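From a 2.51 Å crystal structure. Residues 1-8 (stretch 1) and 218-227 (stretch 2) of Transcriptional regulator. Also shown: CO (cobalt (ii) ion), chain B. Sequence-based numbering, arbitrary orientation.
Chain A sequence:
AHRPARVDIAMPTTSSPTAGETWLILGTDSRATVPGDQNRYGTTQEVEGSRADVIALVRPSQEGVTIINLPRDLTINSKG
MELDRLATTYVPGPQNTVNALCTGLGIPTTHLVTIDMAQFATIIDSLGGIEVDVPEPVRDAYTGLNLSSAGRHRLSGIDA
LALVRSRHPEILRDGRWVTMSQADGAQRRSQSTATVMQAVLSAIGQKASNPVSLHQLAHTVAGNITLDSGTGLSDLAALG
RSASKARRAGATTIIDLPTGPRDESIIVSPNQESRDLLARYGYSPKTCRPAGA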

# COMPACT_ATOMS: atom_id res chain seq x y z
N ALA A 1 -18.50 14.20 13.71
CA ALA A 1 -17.48 15.24 13.77
C ALA A 1 -16.16 14.91 13.04
O ALA A 1 -15.46 15.83 12.63
N HIS A 2 -15.81 13.60 12.91
CA HIS A 2 -14.58 13.07 12.29
C HIS A 2 -13.92 13.94 11.21
O HIS A 2 -14.48 14.14 10.14
N ARG A 3 -12.68 14.40 11.49
CA ARG A 3 -11.86 15.18 10.56
C ARG A 3 -10.50 14.49 10.38
O ARG A 3 -9.98 13.94 11.34
N PRO A 4 -9.89 14.51 9.17
CA PRO A 4 -8.59 13.85 9.01
C PRO A 4 -7.46 14.63 9.66
O PRO A 4 -7.53 15.86 9.74
N ALA A 5 -6.38 13.93 10.06
CA ALA A 5 -5.18 14.57 10.58
C ALA A 5 -4.46 15.21 9.39
O ALA A 5 -4.56 14.71 8.26
N ARG A 6 -3.81 16.35 9.61
CA ARG A 6 -3.15 17.04 8.51
C ARG A 6 -1.63 17.09 8.65
O ARG A 6 -1.10 17.17 9.77
N VAL A 7 -0.93 16.99 7.52
CA VAL A 7 0.51 17.07 7.48
C VAL A 7 0.94 17.99 6.35
O VAL A 7 0.43 17.89 5.24
N ASP A 8 1.87 18.90 6.65
CA ASP A 8 2.38 19.78 5.61
C ASP A 8 3.43 18.99 4.83
O ASP A 8 4.38 18.48 5.42
N ALA A 218 -17.94 6.79 5.20
CA ALA A 218 -17.17 7.92 4.68
C ALA A 218 -16.78 8.84 5.83
O ALA A 218 -15.66 9.35 5.83
N HIS A 219 -17.66 8.99 6.82
CA HIS A 219 -17.38 9.77 8.01
C HIS A 219 -16.25 9.15 8.83
O HIS A 219 -15.28 9.84 9.12
N THR A 220 -16.32 7.83 9.11
CA THR A 220 -15.29 7.11 9.88
C THR A 220 -13.94 7.07 9.17
O THR A 220 -12.91 7.28 9.82
N VAL A 221 -13.94 6.83 7.83
CA VAL A 221 -12.72 6.83 7.02
C VAL A 221 -11.96 8.17 7.15
O VAL A 221 -10.76 8.16 7.39
N ALA A 222 -12.69 9.30 7.07
CA ALA A 222 -12.10 10.63 7.19
C ALA A 222 -11.42 10.83 8.55
O ALA A 222 -10.37 11.45 8.61
N GLY A 223 -12.01 10.28 9.60
CA GLY A 223 -11.47 10.40 10.95
C GLY A 223 -10.37 9.41 11.29
O GLY A 223 -9.78 9.51 12.37
N ASN A 224 -10.09 8.44 10.40
CA ASN A 224 -9.05 7.43 10.63
C ASN A 224 -8.04 7.43 9.50
O ASN A 224 -7.66 6.37 9.01
N ILE A 225 -7.61 8.64 9.09
CA ILE A 225 -6.73 8.90 7.96
C ILE A 225 -5.95 10.19 8.21
O ILE A 225 -6.48 11.13 8.80
N THR A 226 -4.73 10.24 7.69
CA THR A 226 -3.91 11.43 7.69
C THR A 226 -3.72 11.83 6.22
O THR A 226 -3.44 10.97 5.38
N LEU A 227 -3.96 13.11 5.91
CA LEU A 227 -3.86 13.68 4.57
C LEU A 227 -2.86 14.83 4.57
O LEU A 227 -2.77 15.56 5.56

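The contact joins the start of the chain to a helix end and the strand that follows it, and buries 658 Å² summed over both sides. At Ala 1 the CB points away from stretch 2, and the residue engages through its amino terminus instead. The cobalt ion is bound by Ala 1 N at 2.2 Å, His 2 N at 2.1 Å and His 219 NE2 at 2.4 Å, so the metal ties the two stretches together. The 2.9 Å between Ala 1 N and His 219 NE2 therefore reflects shared coordination, not a hydrogen bond.

His 2 points toward stretch 2 with chi1 in m (-72°) and has 111 Å² covered, the largest area of any residue here. Its CB lies over the face of the His 219 ring, 3.6 Å from the centroid and 20° off the normal, a CH-pi contact. His 219 reaches this position with chi1 in t (-170°): its CA-to-CB bond runs sideways, but the ring end comes nearer. The two rings are oblique, with planes at 77° and centroids 4.6 Å apart. Thr 220 CA lies over one face of the His 2 ring, and His 2 CD2 comes within 3.6 Å of Gly 223 CA. The absent side chain matters there, because an ideal CB on Gly 223 would fall 2.1 Å from His 2 CD2, a clash.

Arg 3 (chi1 m, -83°) points away; the closest approach of its side chain is Arg 3 CB to Ala 222 O, 5.9 Å. Pro 4, sideways and with a C-gamma endo pucker, lies just before the strand: its CG is 4.0 Å from Leu 227 CD1 and its CB 4.4 Å from Ile 225 CG2, both apolar contacts.

From Ala 5 onward the backbones pair as parallel strands. Ala 5 N donates to Ile 225 O (3.1 Å, 150°), Leu 227 N to Ala 5 O (2.9 Å, 170°), and Val 7 N to Leu 227 O (3.0 Å, 145°). Ala 5 and Thr 226 (chi1 m, -55°) share one sheet face, with Ala 5 CB 3.4 Å from Thr 226 OG1. Arg 6 and Leu 227 occupy the other. With chi1, chi2 and chi3 all in m, Arg 6 folds back so that Leu 227 CB lies over one face of its guanidinium; Leu 227 itself is m, t.

Val 7 (chi1 m, -82°), its CA-to-CB bond sideways, brings its CG2 to 3.9 Å from Thr 226 CG2. Asp 8 points away and makes no contact with stretch 2.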

# COMPACT_ATOMS: atom_id res chain seq x y z
CB ALA A 1 -17.19 15.60 15.22
CB HIS A 2 -14.82 11.67 11.71
CG HIS A 2 -14.99 10.61 12.74
ND1 HIS A 2 -16.24 10.12 13.08
CD2 HIS A 2 -14.05 9.97 13.48
CE1 HIS A 2 -16.03 9.21 14.01
NE2 HIS A 2 -14.73 9.08 14.29
CB ARG A 3 -11.64 16.61 11.08
CG ARG A 3 -12.78 17.58 10.77
CD ARG A 3 -12.51 18.96 11.35
NE ARG A 3 -12.62 18.97 12.81
CZ ARG A 3 -12.02 19.85 13.61
NH1 ARG A 3 -11.24 20.79 13.09
NH2 ARG A 3 -12.18 19.78 14.92
CB PRO A 4 -8.42 13.79 7.49
CG PRO A 4 -9.17 14.96 6.99
CD PRO A 4 -10.36 15.10 7.90
CB ALA A 5 -4.28 13.55 11.24
CB ARG A 6 -3.74 18.44 8.27
CG ARG A 6 -5.27 18.51 8.27
CD ARG A 6 -5.93 17.59 7.26
NE ARG A 6 -5.76 18.05 5.89
CZ ARG A 6 -6.75 18.20 5.02
NH1 ARG A 6 -8.00 17.92 5.38
NH2 ARG A 6 -6.51 18.64 3.80
CB VAL A 7 1.23 15.69 7.41
CG1 VAL A 7 1.34 15.06 8.79
CG2 VAL A 7 0.54 14.74 6.43
CB ASP A 8 2.96 21.07 6.21
CG ASP A 8 1.96 21.92 6.98
OD1 ASP A 8 1.03 22.47 6.34
OD2 ASP A 8 2.15 22.09 8.20
CB ALA A 218 -17.99 8.69 3.66
CB HIS A 219 -18.64 9.97 8.86
CG HIS A 219 -18.45 10.95 9.97
ND1 HIS A 219 -18.29 12.30 9.71
CD2 HIS A 219 -18.40 10.75 11.31
CE1 HIS A 219 -18.13 12.87 10.90
NE2 HIS A 219 -18.18 11.98 11.89
CB THR A 220 -15.75 5.72 10.31
OG1 THR A 220 -16.39 5.08 9.21
CG2 THR A 220 -16.69 5.77 11.51
CB VAL A 221 -12.98 6.42 5.55
CG1 VAL A 221 -12.00 7.10 4.59
CG2 VAL A 221 -12.92 4.91 5.40
CB ALA A 222 -13.17 11.70 6.97
CB ASN A 224 -9.67 6.04 10.82
CG ASN A 224 -10.34 5.88 12.16
OD1 ASN A 224 -9.76 5.33 13.11
ND2 ASN A 224 -11.56 6.36 12.27
CB ILE A 225 -7.61 9.01 6.67
CG1 ILE A 225 -7.83 7.63 6.00
CG2 ILE A 225 -7.14 10.06 5.64
CD1 ILE A 225 -6.70 6.77 5.93
CB THR A 226 -2.61 11.21 8.48
OG1 THR A 226 -2.95 10.75 9.79
CG2 THR A 226 -1.77 12.46 8.58
CB LEU A 227 -5.21 14.28 4.12
CG LEU A 227 -6.34 13.33 3.77
CD1 LEU A 227 -7.59 14.10 3.39
CD2 LEU A 227 -5.94 12.36 2.65
CO CO B . -17.17 12.47 13.97